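Local coordinates for endo-beta-1,4-glucanase (Bacillus licheniformis, PDB 2JEN), which hydrolyses beta-1,4-glucan chains, notably xyloglucan of the plant cell wall, as a family 12 glycoside hydrolase, at residues V184-I189 and K226-K231; N198-I203 and N220-S225; L140-K145 and A151-I156; S236-G241 and W256-R261; K38-F41 and Y46-F49. The protein carries 1 engineered substitution. All coordinates share one frame; numbering follows the deposited sequence. Where two conformers were deposited one is given.

Interaction 1: residues V184-I189 and K226-K231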
# COMPACT_ATOMS: atom_id res chain seq x y z
N VAL A 184 -18.49 -5.67 37.36
CA VAL A 184 -19.38 -6.59 36.67
C VAL A 184 -20.54 -5.82 36.06
O VAL A 184 -21.13 -4.97 36.73
CB VAL A 184 -19.94 -7.65 37.62
CG1 VAL A 184 -20.91 -8.59 36.92
CG2 VAL A 184 -18.83 -8.38 38.36
N TYR A 185 -20.83 -6.09 34.80
CA TYR A 185 -21.93 -5.51 34.05
C TYR A 185 -22.79 -6.59 33.43
O TYR A 185 -22.30 -7.67 33.04
CB TYR A 185 -21.40 -4.62 32.93
CG TYR A 185 -20.59 -3.46 33.44
CD1 TYR A 185 -19.29 -3.62 33.87
CD2 TYR A 185 -21.12 -2.17 33.44
CE1 TYR A 185 -18.54 -2.56 34.33
CE2 TYR A 185 -20.35 -1.09 33.91
CZ TYR A 185 -19.10 -1.31 34.36
OH TYR A 185 -18.32 -0.23 34.82
N LYS A 186 -24.08 -6.31 33.28
CA LYS A 186 -25.04 -7.25 32.70
C LYS A 186 -25.91 -6.51 31.69
O LYS A 186 -26.54 -5.51 32.02
CB LYS A 186 -25.90 -7.89 33.79
CG LYS A 186 -26.94 -8.88 33.25
CD LYS A 186 -27.74 -9.50 34.39
CE LYS A 186 -28.67 -10.62 33.96
NZ LYS A 186 -29.74 -10.22 33.00
N GLY A 187 -25.94 -7.01 30.46
CA GLY A 187 -26.77 -6.50 29.41
C GLY A 187 -27.27 -7.59 28.51
O GLY A 187 -27.08 -8.77 28.78
N TYR A 188 -27.87 -7.16 27.40
CA TYR A 188 -28.44 -8.06 26.40
C TYR A 188 -28.19 -7.48 25.03
O TYR A 188 -28.44 -6.29 24.81
CB TYR A 188 -29.94 -8.24 26.62
CG TYR A 188 -30.62 -9.11 25.59
CD1 TYR A 188 -31.31 -8.56 24.51
CD2 TYR A 188 -30.52 -10.47 25.64
CE1 TYR A 188 -31.92 -9.36 23.56
CE2 TYR A 188 -31.11 -11.28 24.68
CZ TYR A 188 -31.82 -10.72 23.64
OH TYR A 188 -32.42 -11.52 22.68
N ILE A 189 -27.64 -8.29 24.14
CA ILE A 189 -27.36 -7.89 22.75
C ILE A 189 -28.46 -8.47 21.87
O ILE A 189 -28.58 -9.68 21.72
CB ILE A 189 -25.97 -8.42 22.30
CG1 ILE A 189 -24.89 -7.98 23.28
CG2 ILE A 189 -25.72 -7.96 20.85
CD1 ILE A 189 -24.73 -6.50 23.40
N LYS A 226 -25.04 -15.60 41.21
CA LYS A 226 -26.02 -14.65 40.68
C LYS A 226 -27.28 -15.28 40.09
O LYS A 226 -28.23 -14.57 39.82
CB LYS A 226 -25.36 -13.75 39.62
CG LYS A 226 -24.08 -13.11 40.06
CD LYS A 226 -24.13 -12.28 41.35
CE LYS A 226 -24.94 -11.02 41.23
NZ LYS A 226 -24.86 -10.18 42.49
N GLN A 227 -27.27 -16.59 39.86
CA GLN A 227 -28.38 -17.31 39.22
C GLN A 227 -28.78 -16.72 37.85
O GLN A 227 -29.95 -16.69 37.44
CB GLN A 227 -29.59 -17.39 40.15
CG GLN A 227 -29.27 -18.10 41.49
CD GLN A 227 -28.61 -17.21 42.51
OE1 GLN A 227 -27.69 -17.65 43.22
NE2 GLN A 227 -29.08 -15.95 42.63
N TRP A 228 -27.74 -16.39 37.07
CA TRP A 228 -27.88 -15.80 35.75
C TRP A 228 -27.48 -16.72 34.60
O TRP A 228 -27.57 -16.32 33.44
CB TRP A 228 -27.04 -14.53 35.68
CG TRP A 228 -27.59 -13.39 36.40
CD1 TRP A 228 -28.89 -13.25 36.85
CD2 TRP A 228 -26.90 -12.23 36.80
NE1 TRP A 228 -29.03 -12.06 37.47
CE2 TRP A 228 -27.83 -11.41 37.49
CE3 TRP A 228 -25.59 -11.79 36.64
CZ2 TRP A 228 -27.51 -10.16 37.97
CZ3 TRP A 228 -25.25 -10.53 37.21
CH2 TRP A 228 -26.21 -9.76 37.85
N LEU A 229 -27.03 -17.93 34.89
CA LEU A 229 -26.52 -18.82 33.87
C LEU A 229 -26.79 -20.25 34.29
O LEU A 229 -26.42 -20.64 35.40
CB LEU A 229 -25.02 -18.56 33.72
CG LEU A 229 -24.27 -19.26 32.58
CD1 LEU A 229 -24.82 -18.84 31.21
CD2 LEU A 229 -22.81 -18.92 32.73
N SER A 230 -27.43 -21.01 33.40
CA SER A 230 -27.67 -22.42 33.63
C SER A 230 -26.47 -23.28 33.32
O SER A 230 -25.83 -23.12 32.29
CB SER A 230 -28.84 -22.87 32.77
OG SER A 230 -28.99 -24.29 32.86
N LYS A 231 -26.16 -24.26 34.18
CA LYS A 231 -25.03 -25.15 33.87
C LYS A 231 -25.34 -26.22 32.81
O LYS A 231 -24.44 -26.98 32.43
CB LYS A 231 -24.39 -25.72 35.13
CG LYS A 231 -23.77 -24.64 36.03
CD LYS A 231 -22.89 -25.20 37.13
CE LYS A 231 -22.46 -24.18 38.14
NZ LYS A 231 -21.60 -24.77 39.20

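Interaction 2: residues N198-I203 and N220-S225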
# COMPACT_ATOMS: atom_id res chain seq x y z
N ASN A 198 -27.39 -12.73 26.29
CA ASN A 198 -26.91 -12.02 27.46
C ASN A 198 -25.44 -11.69 27.27
O ASN A 198 -24.71 -12.48 26.68
CB ASN A 198 -27.10 -12.88 28.68
CG ASN A 198 -28.54 -13.29 28.85
OD1 ASN A 198 -29.41 -12.42 28.96
ND2 ASN A 198 -28.82 -14.59 28.77
N VAL A 199 -25.00 -10.56 27.85
CA VAL A 199 -23.59 -10.24 27.88
C VAL A 199 -23.22 -9.84 29.31
O VAL A 199 -23.79 -8.91 29.89
CB VAL A 199 -23.20 -9.18 26.81
CG1 VAL A 199 -24.02 -7.89 26.90
CG2 VAL A 199 -21.66 -8.94 26.86
N PHE A 200 -22.26 -10.57 29.85
CA PHE A 200 -21.75 -10.37 31.17
C PHE A 200 -20.30 -9.94 31.05
O PHE A 200 -19.48 -10.72 30.51
CB PHE A 200 -21.81 -11.66 31.99
CG PHE A 200 -23.17 -12.30 32.02
CD1 PHE A 200 -24.13 -11.87 32.91
CD2 PHE A 200 -23.47 -13.36 31.19
CE1 PHE A 200 -25.37 -12.48 32.93
CE2 PHE A 200 -24.69 -14.00 31.23
CZ PHE A 200 -25.66 -13.55 32.13
N SER A 201 -20.00 -8.73 31.46
CA SER A 201 -18.64 -8.17 31.31
C SER A 201 -18.01 -7.96 32.66
O SER A 201 -18.62 -7.41 33.56
CB SER A 201 -18.65 -6.83 30.55
OG SER A 201 -19.28 -6.98 29.28
N PHE A 202 -16.77 -8.39 32.77
CA PHE A 202 -15.91 -8.23 33.93
C PHE A 202 -14.74 -7.33 33.53
O PHE A 202 -13.94 -7.71 32.69
CB PHE A 202 -15.36 -9.60 34.35
CG PHE A 202 -16.40 -10.57 34.80
CD1 PHE A 202 -17.16 -11.29 33.88
CD2 PHE A 202 -16.69 -10.74 36.16
CE1 PHE A 202 -18.16 -12.16 34.29
CE2 PHE A 202 -17.67 -11.64 36.56
CZ PHE A 202 -18.42 -12.33 35.66
N ILE A 203 -14.71 -6.12 34.09
CA ILE A 203 -13.69 -5.13 33.72
C ILE A 203 -12.71 -4.95 34.85
O ILE A 203 -13.08 -4.53 35.95
CB ILE A 203 -14.31 -3.78 33.28
CG1 ILE A 203 -15.12 -3.99 32.01
CG2 ILE A 203 -13.20 -2.67 33.09
CD1 ILE A 203 -15.77 -2.76 31.47
N ASN A 220 -18.97 -20.01 37.36
CA ASN A 220 -19.53 -20.36 38.70
C ASN A 220 -20.11 -19.15 39.40
O ASN A 220 -21.16 -19.25 40.05
CB ASN A 220 -18.46 -20.99 39.58
CG ASN A 220 -18.26 -22.47 39.30
OD1 ASN A 220 -19.04 -23.11 38.56
ND2 ASN A 220 -17.19 -23.02 39.90
N TYR A 221 -19.47 -17.99 39.31
CA TYR A 221 -20.05 -16.77 39.88
C TYR A 221 -21.38 -16.50 39.22
O TYR A 221 -22.37 -16.27 39.89
CB TYR A 221 -19.08 -15.59 39.76
CG TYR A 221 -19.71 -14.23 39.90
CD1 TYR A 221 -19.96 -13.67 41.16
CD2 TYR A 221 -20.09 -13.47 38.79
CE1 TYR A 221 -20.48 -12.38 41.28
CE2 TYR A 221 -20.59 -12.22 38.90
CZ TYR A 221 -20.81 -11.67 40.14
OH TYR A 221 -21.33 -10.42 40.19
N LEU A 222 -21.45 -16.52 37.90
CA LEU A 222 -22.69 -16.20 37.22
C LEU A 222 -23.80 -17.21 37.51
O LEU A 222 -24.96 -16.83 37.66
CB LEU A 222 -22.43 -16.07 35.71
CG LEU A 222 -21.55 -14.91 35.27
CD1 LEU A 222 -21.20 -15.08 33.78
CD2 LEU A 222 -22.20 -13.57 35.54
N ALA A 223 -23.46 -18.49 37.58
CA ALA A 223 -24.43 -19.55 37.79
C ALA A 223 -24.83 -19.67 39.25
O ALA A 223 -26.02 -19.60 39.58
CB ALA A 223 -23.87 -20.87 37.27
N ASP A 224 -23.84 -19.84 40.12
CA ASP A 224 -24.13 -20.20 41.52
C ASP A 224 -24.34 -18.97 42.39
O ASP A 224 -25.13 -19.02 43.36
CB ASP A 224 -22.95 -20.99 42.09
CG ASP A 224 -22.72 -22.32 41.40
OD1 ASP A 224 -23.70 -22.93 40.92
OD2 ASP A 224 -21.53 -22.74 41.31
N SER A 225 -23.62 -17.88 42.15
CA SER A 225 -23.77 -16.69 43.00
C SER A 225 -24.89 -15.79 42.52
O SER A 225 -25.65 -15.26 43.34
CB SER A 225 -22.48 -15.90 43.11
OG SER A 225 -21.48 -16.71 43.66

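Interaction 3: residues L140-K145 and A151-I156. Engineered in segment 151-156: A155 (natural residue Glu).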
# COMPACT_ATOMS: atom_id res chain seq x y z
N LEU A 140 -21.26 -18.96 24.66
CA LEU A 140 -21.99 -20.13 25.12
C LEU A 140 -23.23 -20.34 24.26
O LEU A 140 -23.80 -19.40 23.71
CB LEU A 140 -22.38 -19.99 26.60
CG LEU A 140 -21.23 -19.80 27.58
CD1 LEU A 140 -20.89 -18.35 27.87
CD2 LEU A 140 -21.51 -20.59 28.88
N HIS A 141 -23.62 -21.61 24.16
CA HIS A 141 -24.80 -22.05 23.43
C HIS A 141 -25.55 -23.08 24.26
O HIS A 141 -24.99 -23.69 25.17
CB HIS A 141 -24.42 -22.73 22.11
CG HIS A 141 -23.88 -21.82 21.05
ND1 HIS A 141 -22.53 -21.47 20.97
CD2 HIS A 141 -24.48 -21.27 19.97
CE1 HIS A 141 -22.37 -20.70 19.89
NE2 HIS A 141 -23.54 -20.58 19.27
N ASN A 142 -26.80 -23.34 23.88
CA ASN A 142 -27.49 -24.53 24.40
C ASN A 142 -27.02 -25.82 23.71
O ASN A 142 -27.02 -26.95 24.32
CB ASN A 142 -28.99 -24.42 24.21
CG ASN A 142 -29.60 -23.49 25.08
OD1 ASN A 142 -29.30 -23.46 26.27
ND2 ASN A 142 -30.57 -22.74 24.56
N THR A 143 -26.71 -25.71 22.41
CA THR A 143 -26.28 -26.82 21.52
C THR A 143 -24.77 -27.14 21.69
O THR A 143 -23.99 -26.22 21.84
CB THR A 143 -26.56 -26.49 19.99
OG1 THR A 143 -26.28 -27.62 19.15
CG2 THR A 143 -25.73 -25.29 19.50
N ASN A 144 -24.39 -28.43 21.66
CA ASN A 144 -23.00 -28.88 21.52
C ASN A 144 -22.64 -29.15 20.07
O ASN A 144 -21.57 -29.72 19.79
CB ASN A 144 -22.70 -30.08 22.39
CG ASN A 144 -23.44 -31.32 21.96
OD1 ASN A 144 -24.37 -31.26 21.15
ND2 ASN A 144 -23.04 -32.47 22.54
N LYS A 145 -23.47 -28.70 19.14
CA LYS A 145 -23.17 -28.80 17.71
C LYS A 145 -23.38 -27.44 17.04
O LYS A 145 -24.12 -27.28 16.08
CB LYS A 145 -24.05 -29.87 17.07
CG LYS A 145 -23.78 -31.28 17.59
CD LYS A 145 -22.38 -31.79 17.20
CE LYS A 145 -22.19 -33.29 17.46
NZ LYS A 145 -21.63 -33.64 18.81
N ALA A 151 -26.82 -18.86 16.66
CA ALA A 151 -26.68 -17.68 17.51
C ALA A 151 -26.39 -18.12 18.93
O ALA A 151 -27.07 -18.98 19.46
CB ALA A 151 -27.98 -16.82 17.50
N PRO A 152 -25.35 -17.55 19.57
CA PRO A 152 -25.09 -17.84 20.98
C PRO A 152 -26.24 -17.44 21.88
O PRO A 152 -27.07 -16.59 21.52
CB PRO A 152 -23.86 -17.00 21.29
CG PRO A 152 -23.19 -16.82 19.99
CD PRO A 152 -24.30 -16.68 19.00
N THR A 153 -26.24 -18.03 23.06
CA THR A 153 -27.17 -17.63 24.10
C THR A 153 -26.58 -16.62 25.09
O THR A 153 -27.31 -15.83 25.71
CB THR A 153 -27.67 -18.86 24.90
OG1 THR A 153 -26.55 -19.56 25.42
CG2 THR A 153 -28.47 -19.78 24.00
N ASP A 154 -25.27 -16.63 25.26
CA ASP A 154 -24.59 -15.80 26.21
C ASP A 154 -23.16 -15.53 25.75
O ASP A 154 -22.54 -16.36 25.10
CB ASP A 154 -24.46 -16.49 27.58
CG ASP A 154 -25.79 -16.99 28.15
OD1 ASP A 154 -26.21 -18.09 27.78
OD2 ASP A 154 -26.40 -16.25 28.96
N ALA A 155 -22.69 -14.35 26.14
CA ALA A 155 -21.32 -13.94 26.01
C ALA A 155 -20.80 -13.52 27.37
O ALA A 155 -21.50 -12.79 28.10
CB ALA A 155 -21.17 -12.78 25.04
N ILE A 156 -19.56 -13.92 27.70
CA ILE A 156 -18.85 -13.43 28.85
C ILE A 156 -17.61 -12.71 28.36
O ILE A 156 -16.87 -13.27 27.56
CB ILE A 156 -18.48 -14.57 29.79
CG1 ILE A 156 -19.72 -15.30 30.27
CG2 ILE A 156 -17.61 -14.05 30.94
CD1 ILE A 156 -19.35 -16.63 31.02

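Interaction 4: residues S236-G241 and W256-R261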
# COMPACT_ATOMS: atom_id res chain seq x y z
N SER A 236 -18.58 -22.70 24.11
CA SER A 236 -18.30 -22.97 22.71
C SER A 236 -16.95 -22.42 22.24
O SER A 236 -16.39 -22.93 21.30
CB SER A 236 -19.38 -22.36 21.84
OG SER A 236 -20.64 -22.81 22.25
N SER A 237 -16.47 -21.38 22.90
CA SER A 237 -15.33 -20.59 22.42
C SER A 237 -14.70 -19.84 23.56
O SER A 237 -15.43 -19.34 24.42
CB SER A 237 -15.90 -19.60 21.37
OG SER A 237 -14.94 -18.73 20.83
N VAL A 238 -13.37 -19.68 23.53
CA VAL A 238 -12.65 -18.67 24.29
C VAL A 238 -11.80 -17.92 23.28
O VAL A 238 -10.99 -18.53 22.58
CB VAL A 238 -11.79 -19.25 25.41
CG1 VAL A 238 -10.93 -18.19 26.06
CG2 VAL A 238 -12.68 -19.97 26.45
N GLU A 239 -12.04 -16.63 23.22
CA GLU A 239 -11.34 -15.73 22.31
C GLU A 239 -10.65 -14.65 23.12
O GLU A 239 -11.12 -14.31 24.21
CB GLU A 239 -12.31 -15.08 21.32
CG GLU A 239 -13.29 -16.05 20.71
CD GLU A 239 -14.19 -15.50 19.64
OE1 GLU A 239 -14.14 -14.30 19.33
OE2 GLU A 239 -14.99 -16.31 19.12
N PHE A 240 -9.58 -14.08 22.60
CA PHE A 240 -8.93 -12.93 23.24
C PHE A 240 -8.57 -11.95 22.15
O PHE A 240 -7.95 -12.32 21.15
CB PHE A 240 -7.66 -13.32 23.98
CG PHE A 240 -6.95 -12.15 24.61
CD1 PHE A 240 -5.91 -11.54 23.96
CD2 PHE A 240 -7.37 -11.63 25.82
CE1 PHE A 240 -5.29 -10.43 24.52
CE2 PHE A 240 -6.78 -10.53 26.37
CZ PHE A 240 -5.72 -9.93 25.73
N GLY A 241 -8.95 -10.69 22.34
CA GLY A 241 -8.61 -9.70 21.33
C GLY A 241 -8.83 -8.31 21.80
O GLY A 241 -8.96 -8.07 23.01
N TRP A 256 0.44 -17.24 25.24
CA TRP A 256 -0.96 -17.56 25.00
C TRP A 256 -1.25 -19.03 25.17
O TRP A 256 -0.55 -19.86 24.59
CB TRP A 256 -1.34 -17.18 23.57
CG TRP A 256 -2.66 -17.69 23.16
CD1 TRP A 256 -2.92 -18.75 22.32
CD2 TRP A 256 -3.95 -17.23 23.61
NE1 TRP A 256 -4.27 -18.95 22.19
CE2 TRP A 256 -4.92 -18.02 22.98
CE3 TRP A 256 -4.36 -16.22 24.48
CZ2 TRP A 256 -6.27 -17.82 23.16
CZ3 TRP A 256 -5.71 -16.06 24.70
CH2 TRP A 256 -6.65 -16.82 24.02
N ASP A 257 -2.30 -19.36 25.92
CA ASP A 257 -2.88 -20.69 25.81
C ASP A 257 -4.23 -20.73 26.48
O ASP A 257 -4.55 -19.91 27.34
CB ASP A 257 -2.00 -21.81 26.42
CG ASP A 257 -1.14 -22.56 25.39
OD1 ASP A 257 -1.58 -22.85 24.26
OD2 ASP A 257 0.02 -22.91 25.72
N VAL A 258 -5.04 -21.65 25.98
CA VAL A 258 -6.32 -22.01 26.60
C VAL A 258 -6.45 -23.48 26.61
O VAL A 258 -6.35 -24.13 25.57
CB VAL A 258 -7.55 -21.43 25.84
CG1 VAL A 258 -8.87 -21.82 26.57
CG2 VAL A 258 -7.43 -19.93 25.66
N THR A 259 -6.63 -24.05 27.80
CA THR A 259 -6.71 -25.50 27.93
C THR A 259 -7.91 -25.90 28.79
O THR A 259 -8.06 -25.37 29.89
CB THR A 259 -5.41 -26.05 28.57
OG1 THR A 259 -4.27 -25.52 27.89
CG2 THR A 259 -5.41 -27.57 28.49
N VAL A 260 -8.69 -26.82 28.27
CA VAL A 260 -9.83 -27.37 28.98
C VAL A 260 -9.37 -28.69 29.61
O VAL A 260 -8.98 -29.60 28.88
CB VAL A 260 -10.98 -27.62 28.03
CG1 VAL A 260 -12.16 -28.25 28.75
CG2 VAL A 260 -11.36 -26.33 27.29
N ARG A 261 -9.46 -28.77 30.94
CA ARG A 261 -8.97 -29.91 31.73
C ARG A 261 -10.10 -30.38 32.60
O ARG A 261 -10.50 -29.62 33.47
CB ARG A 261 -7.89 -29.43 32.70
CG ARG A 261 -6.73 -28.71 32.13
CD ARG A 261 -5.75 -29.67 31.54
NE ARG A 261 -4.47 -29.01 31.31
CZ ARG A 261 -3.48 -29.53 30.60
NH1 ARG A 261 -3.62 -30.74 30.05
NH2 ARG A 261 -2.36 -28.84 30.43
OXT ARG A 261 -10.59 -31.51 32.56

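Interaction 5: residues K38-F41 and Y46-F49. With SO4 (sulfate ion), chain G.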
# COMPACT_ATOMS: atom_id res chain seq x y z
N LYS A 38 -7.50 -15.67 8.39
CA LYS A 38 -7.18 -16.52 9.53
C LYS A 38 -5.76 -17.03 9.42
O LYS A 38 -5.36 -17.55 8.37
CB LYS A 38 -8.14 -17.70 9.60
CG LYS A 38 -9.60 -17.30 9.81
CD LYS A 38 -10.58 -18.46 9.80
CE LYS A 38 -11.99 -17.96 10.09
NZ LYS A 38 -12.99 -19.04 10.05
N LEU A 39 -5.01 -16.89 10.50
CA LEU A 39 -3.71 -17.49 10.65
C LEU A 39 -3.75 -18.54 11.74
O LEU A 39 -3.76 -18.24 12.95
CB LEU A 39 -2.60 -16.47 10.96
CG LEU A 39 -2.33 -15.43 9.86
CD1 LEU A 39 -1.36 -14.36 10.31
CD2 LEU A 39 -1.79 -16.11 8.58
N TYR A 40 -3.77 -19.81 11.34
CA TYR A 40 -3.85 -20.91 12.29
C TYR A 40 -2.50 -21.14 12.93
O TYR A 40 -1.44 -20.93 12.32
CB TYR A 40 -4.29 -22.19 11.59
CG TYR A 40 -5.72 -22.14 11.08
CD1 TYR A 40 -6.01 -21.66 9.83
CD2 TYR A 40 -6.79 -22.54 11.89
CE1 TYR A 40 -7.29 -21.59 9.34
CE2 TYR A 40 -8.10 -22.46 11.41
CZ TYR A 40 -8.34 -21.98 10.14
OH TYR A 40 -9.63 -21.91 9.66
N PHE A 41 -2.51 -21.65 14.16
CA PHE A 41 -1.27 -22.05 14.83
C PHE A 41 -1.58 -23.09 15.88
O PHE A 41 -2.74 -23.38 16.16
CB PHE A 41 -0.49 -20.85 15.37
CG PHE A 41 -1.16 -20.06 16.47
CD1 PHE A 41 -2.17 -19.15 16.20
CD2 PHE A 41 -0.76 -20.20 17.77
CE1 PHE A 41 -2.73 -18.43 17.22
CE2 PHE A 41 -1.33 -19.45 18.79
CZ PHE A 41 -2.31 -18.60 18.52
N TYR A 46 -5.80 -23.05 17.40
CA TYR A 46 -6.14 -21.63 17.45
C TYR A 46 -6.03 -21.02 16.09
O TYR A 46 -5.30 -21.52 15.22
CB TYR A 46 -5.16 -20.88 18.35
CG TYR A 46 -4.90 -21.48 19.72
CD1 TYR A 46 -5.92 -21.72 20.63
CD2 TYR A 46 -3.61 -21.78 20.11
CE1 TYR A 46 -5.63 -22.23 21.90
CE2 TYR A 46 -3.33 -22.29 21.34
CZ TYR A 46 -4.34 -22.51 22.24
OH TYR A 46 -4.05 -23.03 23.49
N TYR A 47 -6.68 -19.88 15.91
CA TYR A 47 -6.31 -18.98 14.79
C TYR A 47 -6.42 -17.56 15.20
O TYR A 47 -7.28 -17.18 15.99
CB TYR A 47 -7.13 -19.24 13.52
CG TYR A 47 -8.64 -19.22 13.68
CD1 TYR A 47 -9.34 -20.37 14.03
CD2 TYR A 47 -9.39 -18.06 13.42
CE1 TYR A 47 -10.72 -20.34 14.13
CE2 TYR A 47 -10.78 -18.07 13.51
CZ TYR A 47 -11.43 -19.21 13.90
OH TYR A 47 -12.81 -19.21 13.95
N ILE A 48 -5.52 -16.75 14.68
CA ILE A 48 -5.66 -15.31 14.73
C ILE A 48 -6.66 -14.97 13.62
O ILE A 48 -6.56 -15.47 12.51
CB ILE A 48 -4.31 -14.56 14.53
CG1 ILE A 48 -3.16 -15.20 15.34
CG2 ILE A 48 -4.48 -13.10 14.87
CD1 ILE A 48 -1.80 -14.58 15.11
N PHE A 49 -7.58 -14.10 13.95
CA PHE A 49 -8.72 -13.80 13.10
C PHE A 49 -8.85 -12.29 12.85
O PHE A 49 -8.94 -11.50 13.79
CB PHE A 49 -9.99 -14.31 13.82
CG PHE A 49 -11.28 -14.23 13.02
CD1 PHE A 49 -11.32 -14.46 11.66
CD2 PHE A 49 -12.46 -14.00 13.69
CE1 PHE A 49 -12.53 -14.41 10.97
CE2 PHE A 49 -13.65 -13.93 12.98
CZ PHE A 49 -13.69 -14.15 11.65
S SO4 G . -13.15 -19.42 6.21
O1 SO4 G . -12.69 -18.17 5.65
O2 SO4 G . -14.60 -19.54 6.33
O3 SO4 G . -12.79 -20.28 5.06
O4 SO4 G . -12.41 -20.03 7.31
O HOH W 1 -14.82 -17.69 11.80

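Interaction 1: residues V184-I189 and K226-K231
The ammonium NZ of K186 makes the one polar approach here, a cation-pi contact in which it lies 4.9 Å from the centroid of the five-membered ring of W228. Its direction falls 7° off the ring normal, which places the charge over the face. The setting is the outer surface of the family 12 beta-sandwich, where strand 180-192 passes the loop between helix 215-225 and strand 234-244. That loop leaves the helix at Q227, whose positive phi of 55° turns the chain just ahead of W228. On the strand, K186 has CG anti to the backbone N (chi1 180°) and runs extended as far as CE, enough to span a CA separation of 9.5 Å to W228. F200 and V172 lie beside K186, and V172 and L222 beside the indole. The opposite face of the indole is met by CB of K226, 3.5 Å above the plane, so the ring is held between two lysine chains. The aliphatic part carries most of the touching. CD of K186 stands 3.5 Å from the centroid of the W228 six-membered ring, while CE covers the five-membered ring, 3.7 Å from both W228 CD2 and CE2, and NZ rises beyond CE.

Interaction 2: residues N198-I203 and N220-S225
The two methyls of L222 rest on the near half of the F200 side chain: CD2 is 3.7 Å from F200 CD1, and CD1 is 3.8 Å from F200 CD2, so the isopropyl end spans the ring on both ortho positions. CD2 also reaches F202, with 4.0 Å to its CZ. Beside it, Y221 CD2 meets the edge of the F202 ring, in its plane, 3.7 Å from CZ. The planes of these two rings stand at 71° with centroids 5.8 Å apart. A valine at L222, one carbon shorter, is likely to leave a gap between the helix and the F200 and F202 rings. F200 and F202 lie on one face of strand 195-204, whereas V199, between N198 and F200, contacts a bound glucose; the helix therefore covers the side of this beta-sandwich sheet away from the glycan. The axes of 198-203 and 220-225 run at 118° and approach to 11.4 Å. Further out, F218 meets F202 edge-to-face, and I156 of the adjacent strand touches L222. Y221, its ring swung opposite the amide nitrogen by a chi1 of 161°, packs on V184, V175 and I177, and its OH is hydrogen-bonded to E173 OE2.

Interaction 3: residues L140-K145 and A151-I156
L140 faces both T153 and D154 in a classic beta bulge, at the base of the loop joining strands 131-141 and 154-163 of the sandwich. Among the backbone bonds, L140 N donates to D154 O at 2.9 Å. L140 O receives T153 N, also at 2.9 Å, and a weak second bond from D154 N at 3.5 Å. Among side chains, T153 OG1, between its backbone N and carbonyl carbon (chi1 56°), donates to D154 OD1 at 2.8 Å, on the anti side and 28° out of the carboxylate plane; K233 and N198 also hold D154. By CH-pi contact P152 CA lies over a face of H141, 3.8 Å from its centroid and 25° off the normal. H141 ND1 is hydrogen-bonded to S236 OG, and NE2 to S150 O, which fixes the ring's rotation. With an alanine at H141, P152 CA would probably lose this imidazole face, and S236 OG and S150 O this mate. On the face bearing L140 and D154, L140 CD1 packs 3.9 Å from I156 CD1.

Interaction 4: residues S236-G241 and W256-R261
F240 and W256 meet unusually closely for a purely carbon contact: F240 CB sits 3.4 Å from W256 CZ3 and 3.6 Å from W256 CH2. It is thus the far rim of the indole that presses on the root of the phenylalanine. The two side chains point in opposing senses as they pass. A chi1 of 178° leads the F240 ring away from segment 256-261, and its nearest ring atom, CG, is 4.1 Å from W256 CZ3. Two residues along, V238 CG1 touches V258 CG2 at 3.9 Å. The CA atoms of that valine pair are 7.5 Å apart, against 9.4 Å for F240 and W256, more than in paired strands and widening toward the aromatic end. The contact is made by side chains alone, in the apolar interior of the beta-sandwich. Strand 234-244 lies in one sheet and strand 247-260 in the other; around them V122 of strand 118-128 touches F240 and W256, Y136 of strand 131-141 meets F240 edge-to-face, and I92 of strand 91-95 touches W256.

Interaction 5: residues K38-F41 and Y46-F49
F41 and Y46 form the tightly packed, buried end of this contact. Y46 CB lies over a face of the F41 ring, 3.9 Å from its centroid, and Y46 CD2 comes within 3.5 Å of F41 CE2. F41 holds CG in the crowded position between the backbone N and the carbonyl carbon (chi1 65°), which swings the ring across to strand 46-49 and brings CE1 to 3.8 Å from I48 CG1. F41 packs on M73 and I92, Y46 on I92 and S94, and Y46 OH is satisfied by D257 OD1 and the backbone N of V258. The other face, bearing K38, Y40 and Y47, meets solvent: Y40 is exposed and K38 partly so. There CD of K38 runs over the Y47 ring, 4.1 Å from its centroid, while Y47 CB lies over a face of the Y40 ring. K38 NZ donates to a sulfate oxygen, O4, at 3.0 Å; this ion, probably from the crystallisation liquor, also binds Q57 of the third subunit. A water accepts from K38 NZ at 2.9 Å and is linked only weakly to Y47 OH. Between the two faces the backbones pair in antiparallel register: L39 and I48 exchange two bonds, F41 N donates to Y46 O, and the return bond from Y46 N to F41 O is weak. This is a beta hairpin, joined through strand 46-49 to strand 91-95 of the larger sandwich sheet.

Interactions 2 and 4 are wholly apolar and lie in the core, yet they join different layers: helix to sheet in 2, sheet to sheet in 4. Interactions 3 and 5 instead link neighbouring strands, so backbone bonds carry them, with a bulge in 3 and regular pairing in 5. Interaction 1 is a surface contact built on a lysine and an indole. It shares a border with interaction 2, since strands 180-192 and 195-204 are paired and W228 N probably bonds to L222 O. Strand 195-204 also pairs with 154-163, connecting interactions 2 and 3. Interaction 5, across the chain's centre from 1 and 2, touches interaction 4 through Y46.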